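PUM-HD domain-containing protein (Caenorhabditis elegans, PDB 7CGF) binds RNA through its Pumilio-homology domain, a curved stack of helical repeats, and probably acts on the 3' untranslated regions of messenger RNAs. Local coordinates at residues I130-Q135 with K165-Y170; H144-C149 with Q172-T177; T184-S189 with D222-N227; D245-V250 with V279-M284. The protein carries 2 engineered substitutions. All blocks are in the same frame, centred on the assembly; numbering follows the deposited sequence.

Contact 1 (I130-Q135 with K165-Y170); sequences INEPLQ and KVSPQY
Two side chains from the start of helix 132-142, E132 and Q135, reach across to the turn that follows helix 155-165, and each finds a polar partner there. The E132 chain runs out with CG anti to the backbone N (chi1 -172°) and stays extended, which takes its carboxylate to S167. The S167 hydroxyl donates to it, OG to E132 OE2 at 3.0 Å, meeting the oxygen nearly along its C-O axis. Deeper in, Q135 NE2 donates to K165 O at 3.2 Å. This amide lies above the carbonyl plane rather than in it, with a C=O...N angle of 111°, and the same NE2 also donates to L127 O, so one nitrogen serves two backbone carbonyls near helix C-termini. Within 130-135 itself, N131 takes the N-cap position, and its OD1 accepts a weak bond from L134 N.

The remaining contacts across the two segments are van der Waals. Y170 crosses E132 at about a right angle, its CE2 3.4 Å from E132 OE1, with carboxylate and ring planes turned 59° apart. V166 and Q135 meet tip to tip, V166 CG2 lying 3.7 Å from Q135 CD; L139 also packs on this valine.

The contact joins the start of helix 132-142 to the turn between helices 155-165 and 172-178, in successive predicted Pumilio repeats. No cationic partner across this contact offsets the E132 carboxylate, which probably stays ionised at this partly exposed edge, while the buried Q135 amide uses its N-H groups to satisfy carbonyls that the ending helices leave over.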
loop_
_atom_site.group_PDB
_atom_site.type_symbol
_atom_site.label_atom_id
_atom_site.label_comp_id
_atom_site.label_asym_id
_atom_site.label_seq_id
_atom_site.Cartn_x
_atom_site.Cartn_y
_atom_site.Cartn_z
ATOM N N ILE A 130 11.210 -12.160 -10.745
ATOM C CA ILE A 130 11.363 -13.520 -11.251
ATOM C C ILE A 130 10.102 -14.040 -11.927
ATOM O O ILE A 130 9.006 -13.478 -11.787
ATOM C CB ILE A 130 11.809 -14.484 -10.137
ATOM C CG1 ILE A 130 10.678 -14.716 -9.120
ATOM C CG2 ILE A 130 13.098 -13.985 -9.490
ATOM C CD1 ILE A 130 11.123 -15.427 -7.832
ATOM N N ASN A 131 10.257 -15.135 -12.664
ATOM C CA ASN A 131 9.157 -15.705 -13.428
ATOM C C ASN A 131 8.128 -16.374 -12.510
ATOM O O ASN A 131 8.387 -16.675 -11.342
ATOM C CB ASN A 131 9.698 -16.710 -14.445
ATOM C CG ASN A 131 10.620 -17.720 -13.813
ATOM O OD1 ASN A 131 10.179 -18.623 -13.104
ATOM N ND2 ASN A 131 11.913 -17.561 -14.042
ATOM N N GLU A 132 6.947 -16.627 -13.075
ATOM C CA GLU A 132 5.818 -17.066 -12.258
ATOM C C GLU A 132 6.053 -18.380 -11.512
ATOM O O GLU A 132 5.680 -18.451 -10.328
ATOM C CB GLU A 132 4.571 -17.147 -13.140
ATOM C CG GLU A 132 3.300 -17.413 -12.381
ATOM C CD GLU A 132 2.120 -17.429 -13.310
ATOM O OE1 GLU A 132 1.864 -18.492 -13.928
ATOM O OE2 GLU A 132 1.491 -16.367 -13.454
ATOM N N PRO A 133 6.628 -19.438 -12.108
ATOM C CA PRO A 133 6.905 -20.650 -11.320
ATOM C C PRO A 133 7.748 -20.416 -10.080
ATOM O O PRO A 133 7.523 -21.062 -9.054
ATOM C CB PRO A 133 7.634 -21.549 -12.331
ATOM C CG PRO A 133 7.053 -21.144 -13.632
ATOM C CD PRO A 133 6.901 -19.659 -13.543
ATOM N N LEU A 134 8.741 -19.531 -10.155
ATOM C CA LEU A 134 9.535 -19.240 -8.972
ATOM C C LEU A 134 8.759 -18.382 -7.978
ATOM O O LEU A 134 8.916 -18.549 -6.763
ATOM C CB LEU A 134 10.838 -18.552 -9.378
ATOM C CG LEU A 134 11.793 -19.435 -10.186
ATOM C CD1 LEU A 134 13.061 -18.684 -10.526
ATOM C CD2 LEU A 134 12.111 -20.700 -9.406
ATOM N N GLN A 135 7.935 -17.455 -8.462
ATOM C CA GLN A 135 7.060 -16.718 -7.551
ATOM C C GLN A 135 6.169 -17.668 -6.762
ATOM O O GLN A 135 6.021 -17.534 -5.545
ATOM C CB GLN A 135 6.194 -15.731 -8.325
ATOM C CG GLN A 135 6.908 -14.558 -8.950
ATOM C CD GLN A 135 5.955 -13.740 -9.806
ATOM O OE1 GLN A 135 5.151 -14.297 -10.561
ATOM N NE2 GLN A 135 6.007 -12.419 -9.667
ATOM N N LYS A 165 2.270 -8.521 -8.125
ATOM C CA LYS A 165 3.112 -9.075 -9.187
ATOM C C LYS A 165 2.750 -10.491 -9.606
ATOM O O LYS A 165 3.336 -11.000 -10.569
ATOM C CB LYS A 165 4.589 -9.069 -8.753
ATOM C CG LYS A 165 5.139 -7.712 -8.450
ATOM C CD LYS A 165 5.176 -6.823 -9.671
ATOM C CE LYS A 165 6.068 -7.412 -10.758
ATOM N NZ LYS A 165 6.500 -6.357 -11.725
ATOM N N VAL A 166 1.830 -11.152 -8.918
ATOM C CA VAL A 166 1.493 -12.540 -9.210
ATOM C C VAL A 166 0.047 -12.604 -9.687
ATOM O O VAL A 166 -0.824 -11.892 -9.172
ATOM C CB VAL A 166 1.711 -13.436 -7.979
ATOM C CG1 VAL A 166 1.440 -14.885 -8.314
ATOM C CG2 VAL A 166 3.139 -13.266 -7.450
ATOM N N SER A 167 -0.208 -13.451 -10.682
ATOM C CA SER A 167 -1.558 -13.549 -11.218
ATOM C C SER A 167 -2.559 -13.865 -10.110
ATOM O O SER A 167 -2.270 -14.678 -9.224
ATOM C CB SER A 167 -1.635 -14.625 -12.298
ATOM O OG SER A 167 -0.726 -14.318 -13.334
ATOM N N PRO A 168 -3.750 -13.269 -10.159
ATOM C CA PRO A 168 -4.733 -13.419 -9.062
ATOM C C PRO A 168 -5.012 -14.846 -8.619
ATOM O O PRO A 168 -5.160 -15.092 -7.413
ATOM C CB PRO A 168 -5.991 -12.775 -9.658
ATOM C CG PRO A 168 -5.461 -11.754 -10.601
ATOM C CD PRO A 168 -4.190 -12.297 -11.172
ATOM N N GLN A 169 -5.089 -15.803 -9.545
ATOM C CA GLN A 169 -5.418 -17.161 -9.129
ATOM C C GLN A 169 -4.405 -17.713 -8.138
ATOM O O GLN A 169 -4.753 -18.579 -7.329
ATOM C CB GLN A 169 -5.522 -18.087 -10.346
ATOM C CG GLN A 169 -4.209 -18.325 -11.062
ATOM C CD GLN A 169 -4.334 -19.331 -12.192
ATOM O OE1 GLN A 169 -4.260 -18.970 -13.365
ATOM N NE2 GLN A 169 -4.516 -20.599 -11.844
ATOM N N TYR A 170 -3.169 -17.216 -8.155
ATOM C CA TYR A 170 -2.130 -17.735 -7.279
ATOM C C TYR A 170 -2.025 -16.983 -5.955
ATOM O O TYR A 170 -1.176 -17.337 -5.132
ATOM C CB TYR A 170 -0.772 -17.730 -8.004
ATOM C CG TYR A 170 -0.805 -18.532 -9.287
ATOM C CD1 TYR A 170 -1.011 -19.907 -9.258
ATOM C CD2 TYR A 170 -0.651 -17.914 -10.525
ATOM C CE1 TYR A 170 -1.056 -20.651 -10.431
ATOM C CE2 TYR A 170 -0.696 -18.649 -11.705
ATOM C CZ TYR A 170 -0.897 -20.014 -11.646
ATOM O OH TYR A 170 -0.944 -20.746 -12.810
#

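Contact 2 (H144-C149 with Q172-T177); sequences HVIHRC and QFIVDT
Within the Pumilio-homology domain, the short helix 146-150 packs against helix 172-178, a contact largely within one predicted repeat and reaching its boundary with the next, with I146 as the side chain that enters the other segment. Its CG1 is anti to the backbone N (chi1 -179°) and lies 4.0 Å from F173 CE2, the two side chains crossing obliquely. I146 CD1 lies 3.9 Å from I174 CG1, these two side chains crossing at about a right angle. The other branch, I146 CG2, sits 3.3 Å from T177 OG1.

That hydroxyl is turned back into its own helix: T177 OG1 donates to F173 O at 2.7 Å, in the carbonyl plane, so the threonine presents a bonded oxygen to the isoleucine. V159 of helix 155-165 touches both I146 and I174, joining this helix pair to the longer helix of the repeat. The phenylalanine ring is covered on one face by I174 CG1, 3.6 Å above the plane and offset toward the rim. At the margin of the contact T177 CG2 packs 4.0 Å from H147 CA, while the imidazole of H147 leads on, ND1 hydrogen-bonded to E180 and NE2 to E187.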
loop_
_atom_site.group_PDB
_atom_site.type_symbol
_atom_site.label_atom_id
_atom_site.label_comp_id
_atom_site.label_asym_id
_atom_site.label_seq_id
_atom_site.Cartn_x
_atom_site.Cartn_y
_atom_site.Cartn_z
ATOM N N HIS A 144 2.586 -20.761 4.882
ATOM C CA HIS A 144 2.681 -21.296 6.234
ATOM C C HIS A 144 2.574 -20.232 7.312
ATOM O O HIS A 144 2.327 -20.581 8.474
ATOM C CB HIS A 144 3.998 -22.057 6.402
ATOM C CG HIS A 144 4.158 -23.173 5.430
ATOM N ND1 HIS A 144 5.291 -23.345 4.665
ATOM C CD2 HIS A 144 3.308 -24.165 5.074
ATOM C CE1 HIS A 144 5.141 -24.405 3.893
ATOM N NE2 HIS A 144 3.943 -24.914 4.115
ATOM N N VAL A 145 2.772 -18.957 6.969
ATOM C CA VAL A 145 2.792 -17.886 7.959
ATOM C C VAL A 145 1.937 -16.698 7.528
ATOM O O VAL A 145 2.128 -15.592 8.034
ATOM C CB VAL A 145 4.241 -17.425 8.246
ATOM C CG1 VAL A 145 5.027 -18.514 8.976
ATOM C CG2 VAL A 145 4.965 -17.076 6.935
ATOM N N ILE A 146 0.941 -16.920 6.662
ATOM C CA ILE A 146 0.306 -15.796 5.963
ATOM C C ILE A 146 -0.481 -14.867 6.908
ATOM O O ILE A 146 -0.424 -13.643 6.747
ATOM C CB ILE A 146 -0.548 -16.319 4.788
ATOM C CG1 ILE A 146 -1.217 -15.173 4.019
ATOM C CG2 ILE A 146 -1.572 -17.351 5.259
ATOM C CD1 ILE A 146 -0.260 -14.118 3.445
ATOM N N HIS A 147 -1.218 -15.395 7.905
ATOM C CA HIS A 147 -1.988 -14.479 8.759
ATOM C C HIS A 147 -1.070 -13.532 9.525
ATOM O O HIS A 147 -1.293 -12.315 9.544
ATOM C CB HIS A 147 -2.902 -15.232 9.736
ATOM C CG HIS A 147 -3.757 -14.320 10.588
ATOM N ND1 HIS A 147 -5.134 -14.292 10.505
ATOM C CD2 HIS A 147 -3.422 -13.407 11.535
ATOM C CE1 HIS A 147 -5.610 -13.404 11.364
ATOM N NE2 HIS A 147 -4.592 -12.851 11.999
ATOM N N ARG A 148 -0.011 -14.069 10.148
ATOM C CA ARG A 148 0.894 -13.205 10.893
ATOM C C ARG A 148 1.666 -12.296 9.951
ATOM O O ARG A 148 1.939 -11.133 10.277
ATOM C CB ARG A 148 1.837 -14.066 11.741
ATOM C CG ARG A 148 2.715 -13.278 12.708
ATOM C CD ARG A 148 3.468 -14.192 13.681
ATOM N NE ARG A 148 4.061 -15.351 13.011
ATOM C CZ ARG A 148 5.351 -15.467 12.706
ATOM N NH1 ARG A 148 6.201 -14.503 13.018
ATOM N NH2 ARG A 148 5.793 -16.555 12.094
ATOM N N CYS A 149 1.979 -12.805 8.761
ATOM C CA CYS A 149 2.699 -12.011 7.771
ATOM C C CYS A 149 1.923 -10.747 7.409
ATOM O O CYS A 149 2.503 -9.664 7.273
ATOM C CB CYS A 149 2.936 -12.884 6.539
ATOM S SG CYS A 149 4.449 -12.578 5.655
ATOM N N GLN A 172 -5.073 -16.596 -4.308
ATOM C CA GLN A 172 -6.322 -16.990 -3.661
ATOM C C GLN A 172 -6.107 -17.358 -2.195
ATOM O O GLN A 172 -6.961 -17.053 -1.355
ATOM C CB GLN A 172 -6.957 -18.162 -4.419
ATOM C CG GLN A 172 -8.340 -18.527 -3.898
ATOM C CD GLN A 172 -9.340 -17.415 -4.072
ATOM O OE1 GLN A 172 -9.454 -16.814 -5.142
ATOM N NE2 GLN A 172 -10.084 -17.130 -3.013
ATOM N N PHE A 173 -4.961 -17.962 -1.856
ATOM C CA PHE A 173 -4.721 -18.340 -0.466
ATOM C C PHE A 173 -4.640 -17.122 0.441
ATOM O O PHE A 173 -4.930 -17.226 1.641
ATOM C CB PHE A 173 -3.459 -19.204 -0.341
ATOM C CG PHE A 173 -2.161 -18.432 -0.370
ATOM C CD1 PHE A 173 -1.545 -18.120 -1.580
ATOM C CD2 PHE A 173 -1.544 -18.055 0.807
ATOM C CE1 PHE A 173 -0.349 -17.415 -1.601
ATOM C CE2 PHE A 173 -0.334 -17.350 0.794
ATOM C CZ PHE A 173 0.260 -17.037 -0.410
ATOM N N ILE A 174 -4.258 -15.961 -0.108
ATOM C CA ILE A 174 -4.254 -14.725 0.673
ATOM C C ILE A 174 -5.673 -14.201 0.855
ATOM O O ILE A 174 -6.053 -13.759 1.945
ATOM C CB ILE A 174 -3.350 -13.667 -0.002
ATOM C CG1 ILE A 174 -1.908 -14.171 -0.088
ATOM C CG2 ILE A 174 -3.481 -12.303 0.718
ATOM C CD1 ILE A 174 -1.002 -13.305 -1.003
ATOM N N VAL A 175 -6.478 -14.253 -0.205
ATOM C CA VAL A 175 -7.882 -13.868 -0.105
ATOM C C VAL A 175 -8.600 -14.757 0.909
ATOM O O VAL A 175 -9.352 -14.266 1.755
ATOM C CB VAL A 175 -8.538 -13.929 -1.498
ATOM C CG1 VAL A 175 -10.028 -13.642 -1.408
ATOM C CG2 VAL A 175 -7.870 -12.917 -2.450
ATOM N N ASP A 176 -8.358 -16.073 0.856
ATOM C CA ASP A 176 -8.994 -16.990 1.808
ATOM C C ASP A 176 -8.509 -16.758 3.233
ATOM O O ASP A 176 -9.194 -17.152 4.189
ATOM C CB ASP A 176 -8.739 -18.457 1.425
ATOM C CG ASP A 176 -9.395 -18.856 0.098
ATOM O OD1 ASP A 176 -10.273 -18.119 -0.391
ATOM O OD2 ASP A 176 -9.030 -19.923 -0.448
ATOM N N THR A 177 -7.318 -16.169 3.399
ATOM C CA THR A 177 -6.887 -15.775 4.739
ATOM C C THR A 177 -7.651 -14.547 5.220
ATOM O O THR A 177 -8.097 -14.505 6.372
ATOM C CB THR A 177 -5.383 -15.510 4.756
ATOM O OG1 THR A 177 -4.695 -16.665 4.306
ATOM C CG2 THR A 177 -4.915 -15.201 6.200
#

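Contact 3 (T184-S189 with D222-N227); sequences TIYEMS and DEIANN
Y186 and I224 slide past each other in opposite directions, tyrosine CD1 lying 3.7 Å from I224 CG1. The ring is carried outward because its CG is anti to the backbone N (chi1 174°), and I224 CD1 stays beside the same ring carbon. E223 crosses the tyrosine at about a right angle, with its carboxylate and the ring inclined by 31°; E223 OE2 is 4.0 Å from Y186 OH, a separation of packing. The charge of E223 is instead taken up by R220, which forms a salt bridge with OE2 and also a cation-pi pair with Y186, so one arginine serves both.

Helices 184-189 and 221-225 belong to neighbouring predicted Pumilio repeats, and this side-by-side packing of short helices recurs along the curved solenoid of the PUF family. Farther along, I224 CG2 touches S189 CB at 3.9 Å, and V233 and V234 of helix 230-240 pack on S189 and I224 respectively. The serine hydroxyl turns back to its own helix and donates to I185 O at 2.8 Å; S189 N reaches that carbonyl oxygen from the opposite face of its plane. N227 faces the end of helix 184-189, while its OD1 accepts from Y229 N and G230 N at the start of helix 230-240.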
loop_
_atom_site.group_PDB
_atom_site.type_symbol
_atom_site.label_atom_id
_atom_site.label_comp_id
_atom_site.label_asym_id
_atom_site.label_seq_id
_atom_site.Cartn_x
_atom_site.Cartn_y
_atom_site.Cartn_z
ATOM N N THR A 184 -11.891 -11.385 10.484
ATOM C CA THR A 184 -10.536 -11.180 9.964
ATOM C C THR A 184 -10.436 -9.906 9.126
ATOM O O THR A 184 -9.462 -9.159 9.241
ATOM C CB THR A 184 -10.111 -12.397 9.144
ATOM O OG1 THR A 184 -10.308 -13.572 9.937
ATOM C CG2 THR A 184 -8.619 -12.311 8.783
ATOM N N ILE A 185 -11.421 -9.644 8.263
ATOM C CA ILE A 185 -11.330 -8.450 7.426
ATOM C C ILE A 185 -11.407 -7.191 8.277
ATOM O O ILE A 185 -10.683 -6.217 8.031
ATOM C CB ILE A 185 -12.405 -8.474 6.328
ATOM C CG1 ILE A 185 -11.873 -9.181 5.105
ATOM C CG2 ILE A 185 -12.882 -7.056 5.982
ATOM C CD1 ILE A 185 -10.807 -8.397 4.376
ATOM N N TYR A 186 -12.228 -7.204 9.326
ATOM C CA TYR A 186 -12.246 -6.067 10.237
ATOM C C TYR A 186 -10.880 -5.891 10.897
ATOM O O TYR A 186 -10.314 -4.787 10.897
ATOM C CB TYR A 186 -13.335 -6.244 11.302
ATOM C CG TYR A 186 -13.248 -5.139 12.333
ATOM C CD1 TYR A 186 -13.807 -3.900 12.085
ATOM C CD2 TYR A 186 -12.542 -5.324 13.519
ATOM C CE1 TYR A 186 -13.698 -2.876 13.013
ATOM C CE2 TYR A 186 -12.414 -4.309 14.437
ATOM C CZ TYR A 186 -12.996 -3.092 14.176
ATOM O OH TYR A 186 -12.880 -2.084 15.098
ATOM N N GLU A 187 -10.344 -6.986 11.457
ATOM C CA GLU A 187 -9.058 -6.968 12.149
ATOM C C GLU A 187 -7.968 -6.424 11.239
ATOM O O GLU A 187 -7.136 -5.610 11.667
ATOM C CB GLU A 187 -8.710 -8.391 12.627
ATOM C CG GLU A 187 -7.227 -8.640 12.985
ATOM C CD GLU A 187 -6.778 -10.139 13.046
ATOM O OE1 GLU A 187 -5.641 -10.393 13.514
ATOM O OE2 GLU A 187 -7.519 -11.063 12.636
ATOM N N MET A 188 -7.974 -6.840 9.976
ATOM C CA MET A 188 -6.942 -6.371 9.050
ATOM C C MET A 188 -7.173 -4.921 8.657
ATOM O O MET A 188 -6.217 -4.135 8.538
ATOM C CB MET A 188 -6.901 -7.256 7.798
ATOM C CG MET A 188 -6.475 -8.702 8.040
ATOM S SD MET A 188 -4.761 -8.759 8.598
ATOM C CE MET A 188 -4.635 -10.521 9.013
ATOM N N SER A 189 -8.435 -4.546 8.428
ATOM C CA SER A 189 -8.726 -3.192 7.971
ATOM C C SER A 189 -8.386 -2.133 9.012
ATOM O O SER A 189 -8.159 -0.976 8.638
ATOM C CB SER A 189 -10.198 -3.056 7.591
ATOM O OG SER A 189 -10.510 -3.904 6.497
ATOM N N ASP A 222 -19.721 1.011 9.197
ATOM C CA ASP A 222 -19.609 2.255 9.952
ATOM C C ASP A 222 -18.337 2.286 10.791
ATOM O O ASP A 222 -17.659 3.321 10.859
ATOM C CB ASP A 222 -20.825 2.453 10.851
ATOM C CG ASP A 222 -22.094 2.713 10.077
ATOM O OD1 ASP A 222 -22.047 2.829 8.831
ATOM O OD2 ASP A 222 -23.146 2.813 10.740
ATOM N N GLU A 223 -17.998 1.162 11.437
ATOM C CA GLU A 223 -16.800 1.120 12.272
ATOM C C GLU A 223 -15.545 1.256 11.428
ATOM O O GLU A 223 -14.600 1.969 11.800
ATOM C CB GLU A 223 -16.739 -0.188 13.048
ATOM C CG GLU A 223 -17.824 -0.449 14.042
ATOM C CD GLU A 223 -17.748 -1.886 14.495
ATOM O OE1 GLU A 223 -18.457 -2.748 13.903
ATOM O OE2 GLU A 223 -16.907 -2.146 15.383
ATOM N N ILE A 224 -15.507 0.555 10.294
ATOM C CA ILE A 224 -14.319 0.604 9.449
ATOM C C ILE A 224 -14.169 1.985 8.814
ATOM O O ILE A 224 -13.056 2.527 8.720
ATOM C CB ILE A 224 -14.386 -0.516 8.403
ATOM C CG1 ILE A 224 -14.393 -1.885 9.098
ATOM C CG2 ILE A 224 -13.165 -0.459 7.441
ATOM C CD1 ILE A 224 -14.521 -3.065 8.125
ATOM N N ALA A 225 -15.289 2.588 8.402
ATOM C CA ALA A 225 -15.251 3.875 7.717
ATOM C C ALA A 225 -14.707 4.996 8.590
ATOM O O ALA A 225 -14.097 5.931 8.063
ATOM C CB ALA A 225 -16.650 4.251 7.224
ATOM N N ASN A 226 -14.906 4.938 9.912
ATOM C CA ASN A 226 -14.329 5.977 10.761
ATOM C C ASN A 226 -13.066 5.525 11.484
ATOM O O ASN A 226 -12.649 6.169 12.456
ATOM C CB ASN A 226 -15.350 6.505 11.771
ATOM C CG ASN A 226 -14.894 7.803 12.390
ATOM O OD1 ASN A 226 -14.368 8.672 11.691
ATOM N ND2 ASN A 226 -15.007 7.916 13.715
ATOM N N ASN A 227 -12.438 4.436 11.039
ATOM C CA ASN A 227 -11.175 4.027 11.627
ATOM C C ASN A 227 -9.999 4.726 10.940
ATOM O O ASN A 227 -10.045 5.057 9.748
ATOM C CB ASN A 227 -11.049 2.499 11.554
ATOM C CG ASN A 227 -9.742 2.006 12.115
ATOM O OD1 ASN A 227 -8.802 1.759 11.370
ATOM N ND2 ASN A 227 -9.669 1.877 13.446
#

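Contact 4 (D245-V250 with V279-M284); sequences DRMVIV and VYHKSM
V250 sets its two methyl groups against the side chain and backbone of H281, where helical segments 245-250 and 279-284 run nearly parallel (12°), their axes 10.5 Å apart. Its CG2 lies over one face of the imidazole, a CH-pi contact 4.1 Å from the ring centroid, and CG1 settles 3.7 Å from H281 O. The opposite face of the imidazole is backed by Y280 CE1, over its centre, so the ring is a flat plate filling the slot between valine and tyrosine.

M247 comes to the rim of that plate. The bend at chi2 (60°) puts SD at the ring edge, 5.2 Å from the centroid. R246 CB packs on CE1 of the same ring at 3.8 Å. On the next turn M284 fills the hollow beside V250 and M247, its sulfur 4.0 Å from V250 CG1 and 4.2 Å from M247 SD.

The helices, 243-255 and 279-290, come from successive predicted Pumilio repeats. Polar ends turn to other partners: R246 NH1 donates to I238 O and G241 O, and E243 takes a salt bridge from R246 and a hydrogen bond from Y280 OH. The interface therefore rests on apolar, sulfur and ring contacts, with H281 ND1 buried and without a partner.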
loop_
_atom_site.group_PDB
_atom_site.type_symbol
_atom_site.label_atom_id
_atom_site.label_comp_id
_atom_site.label_asym_id
_atom_site.label_seq_id
_atom_site.Cartn_x
_atom_site.Cartn_y
_atom_site.Cartn_z
ATOM N N ASP A 245 -21.900 -1.703 -4.981
ATOM C CA ASP A 245 -21.146 -1.336 -3.785
ATOM C C ASP A 245 -21.188 0.165 -3.558
ATOM O O ASP A 245 -21.414 0.621 -2.430
ATOM C CB ASP A 245 -19.690 -1.785 -3.894
ATOM C CG ASP A 245 -19.538 -3.287 -3.889
ATOM O OD1 ASP A 245 -20.328 -3.980 -3.199
ATOM O OD2 ASP A 245 -18.599 -3.751 -4.567
ATOM N N ARG A 246 -20.981 0.950 -4.623
ATOM C CA ARG A 246 -21.035 2.401 -4.467
ATOM C C ARG A 246 -22.443 2.861 -4.122
ATOM O O ARG A 246 -22.616 3.754 -3.287
ATOM C CB ARG A 246 -20.525 3.103 -5.725
ATOM C CG ARG A 246 -19.014 3.221 -5.795
ATOM C CD ARG A 246 -18.545 3.936 -7.044
ATOM N NE ARG A 246 -18.918 3.215 -8.259
ATOM C CZ ARG A 246 -18.257 2.154 -8.701
ATOM N NH1 ARG A 246 -17.204 1.707 -8.023
ATOM N NH2 ARG A 246 -18.645 1.535 -9.812
ATOM N N MET A 247 -23.470 2.247 -4.729
ATOM C CA MET A 247 -24.836 2.615 -4.372
ATOM C C MET A 247 -25.115 2.332 -2.900
ATOM O O MET A 247 -25.689 3.171 -2.196
ATOM C CB MET A 247 -25.838 1.886 -5.281
ATOM C CG MET A 247 -27.297 2.023 -4.856
ATOM S SD MET A 247 -27.818 3.751 -4.833
ATOM C CE MET A 247 -27.160 4.295 -6.339
ATOM N N VAL A 248 -24.688 1.168 -2.402
ATOM C CA VAL A 248 -24.941 0.861 -1.003
ATOM C C VAL A 248 -24.222 1.869 -0.113
ATOM O O VAL A 248 -24.787 2.363 0.876
ATOM C CB VAL A 248 -24.524 -0.591 -0.695
ATOM C CG1 VAL A 248 -24.509 -0.834 0.798
ATOM C CG2 VAL A 248 -25.491 -1.559 -1.364
ATOM N N ILE A 249 -22.978 2.209 -0.468
ATOM C CA ILE A 249 -22.193 3.127 0.360
ATOM C C ILE A 249 -22.797 4.523 0.320
ATOM O O ILE A 249 -23.000 5.158 1.358
ATOM C CB ILE A 249 -20.719 3.127 -0.078
ATOM C CG1 ILE A 249 -20.056 1.809 0.342
ATOM C CG2 ILE A 249 -19.967 4.297 0.553
ATOM C CD1 ILE A 249 -18.669 1.625 -0.240
ATOM N N VAL A 250 -23.146 4.999 -0.881
ATOM C CA VAL A 250 -23.680 6.354 -1.004
ATOM C C VAL A 250 -25.035 6.456 -0.331
ATOM O O VAL A 250 -25.369 7.493 0.257
ATOM C CB VAL A 250 -23.743 6.759 -2.488
ATOM C CG1 VAL A 250 -24.580 8.028 -2.676
ATOM C CG2 VAL A 250 -22.332 6.931 -3.031
ATOM N N VAL A 279 -23.195 11.264 -11.248
ATOM C CA VAL A 279 -24.072 12.385 -10.934
ATOM C C VAL A 279 -25.229 11.943 -10.044
ATOM O O VAL A 279 -25.637 12.674 -9.136
ATOM C CB VAL A 279 -24.569 13.056 -12.227
ATOM C CG1 VAL A 279 -25.549 14.185 -11.905
ATOM C CG2 VAL A 279 -23.390 13.568 -13.034
ATOM N N TYR A 280 -25.769 10.736 -10.261
ATOM C CA TYR A 280 -26.930 10.363 -9.460
ATOM C C TYR A 280 -26.559 10.097 -8.002
ATOM O O TYR A 280 -27.419 10.239 -7.119
ATOM C CB TYR A 280 -27.668 9.167 -10.078
ATOM C CG TYR A 280 -27.077 7.781 -9.879
ATOM C CD1 TYR A 280 -25.762 7.495 -10.212
ATOM C CD2 TYR A 280 -27.862 6.754 -9.381
ATOM C CE1 TYR A 280 -25.239 6.213 -10.039
ATOM C CE2 TYR A 280 -27.358 5.484 -9.227
ATOM C CZ TYR A 280 -26.046 5.220 -9.536
ATOM O OH TYR A 280 -25.536 3.940 -9.358
ATOM N N HIS A 281 -25.290 9.781 -7.733
ATOM C CA HIS A 281 -24.824 9.641 -6.352
ATOM C C HIS A 281 -24.601 10.999 -5.703
ATOM O O HIS A 281 -24.953 11.203 -4.530
ATOM C CB HIS A 281 -23.524 8.854 -6.314
ATOM C CG HIS A 281 -23.696 7.402 -6.592
ATOM N ND1 HIS A 281 -22.711 6.640 -7.181
ATOM C CD2 HIS A 281 -24.731 6.565 -6.354
ATOM C CE1 HIS A 281 -23.133 5.395 -7.295
ATOM N NE2 HIS A 281 -24.351 5.321 -6.796
ATOM N N LYS A 282 -23.994 11.920 -6.453
ATOM C CA LYS A 282 -23.856 13.292 -5.981
ATOM C C LYS A 282 -25.216 13.899 -5.671
ATOM O O LYS A 282 -25.371 14.622 -4.682
ATOM C CB LYS A 282 -23.118 14.130 -7.026
ATOM C CG LYS A 282 -21.664 13.741 -7.248
ATOM C CD LYS A 282 -21.133 14.367 -8.531
ATOM C CE LYS A 282 -19.695 13.991 -8.765
ATOM N NZ LYS A 282 -19.124 14.671 -9.966
ATOM N N SER A 283 -26.224 13.590 -6.492
ATOM C CA SER A 283 -27.578 14.080 -6.241
ATOM C C SER A 283 -28.116 13.597 -4.895
ATOM O O SER A 283 -28.812 14.342 -4.194
ATOM C CB SER A 283 -28.493 13.643 -7.398
ATOM O OG SER A 283 -29.864 13.876 -7.135
ATOM N N MET A 284 -27.824 12.348 -4.520
ATOM C CA MET A 284 -28.293 11.836 -3.234
ATOM C C MET A 284 -27.634 12.561 -2.065
ATOM O O MET A 284 -28.301 12.873 -1.069
ATOM C CB MET A 284 -28.028 10.338 -3.142
ATOM C CG MET A 284 -28.830 9.558 -4.161
ATOM S SD MET A 284 -28.309 7.854 -4.195
ATOM C CE MET A 284 -28.625 7.441 -2.478
#

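From the N terminus, the chain meets contact 1 first, which closes a loop between the start of helix 132-142 and the turn after helix 155-165. Contact 2 opens inside that loop, at 144-149, and closes beyond it on helix 172-178, so the two cross, their segments alternating along the chain. Contact 3 follows in series, joining helix 184-189 to helix 221-225; it touches contact 2 directly, T184 packing against T177. Contact 4 comes last, between helices 243-255 and 279-290, with its centre 21 Å from that of contact 3. Contacts 1, 3 and 4 tie successive predicted repeats across the middle and C-terminal part of the arc, while contact 2 lies largely within one.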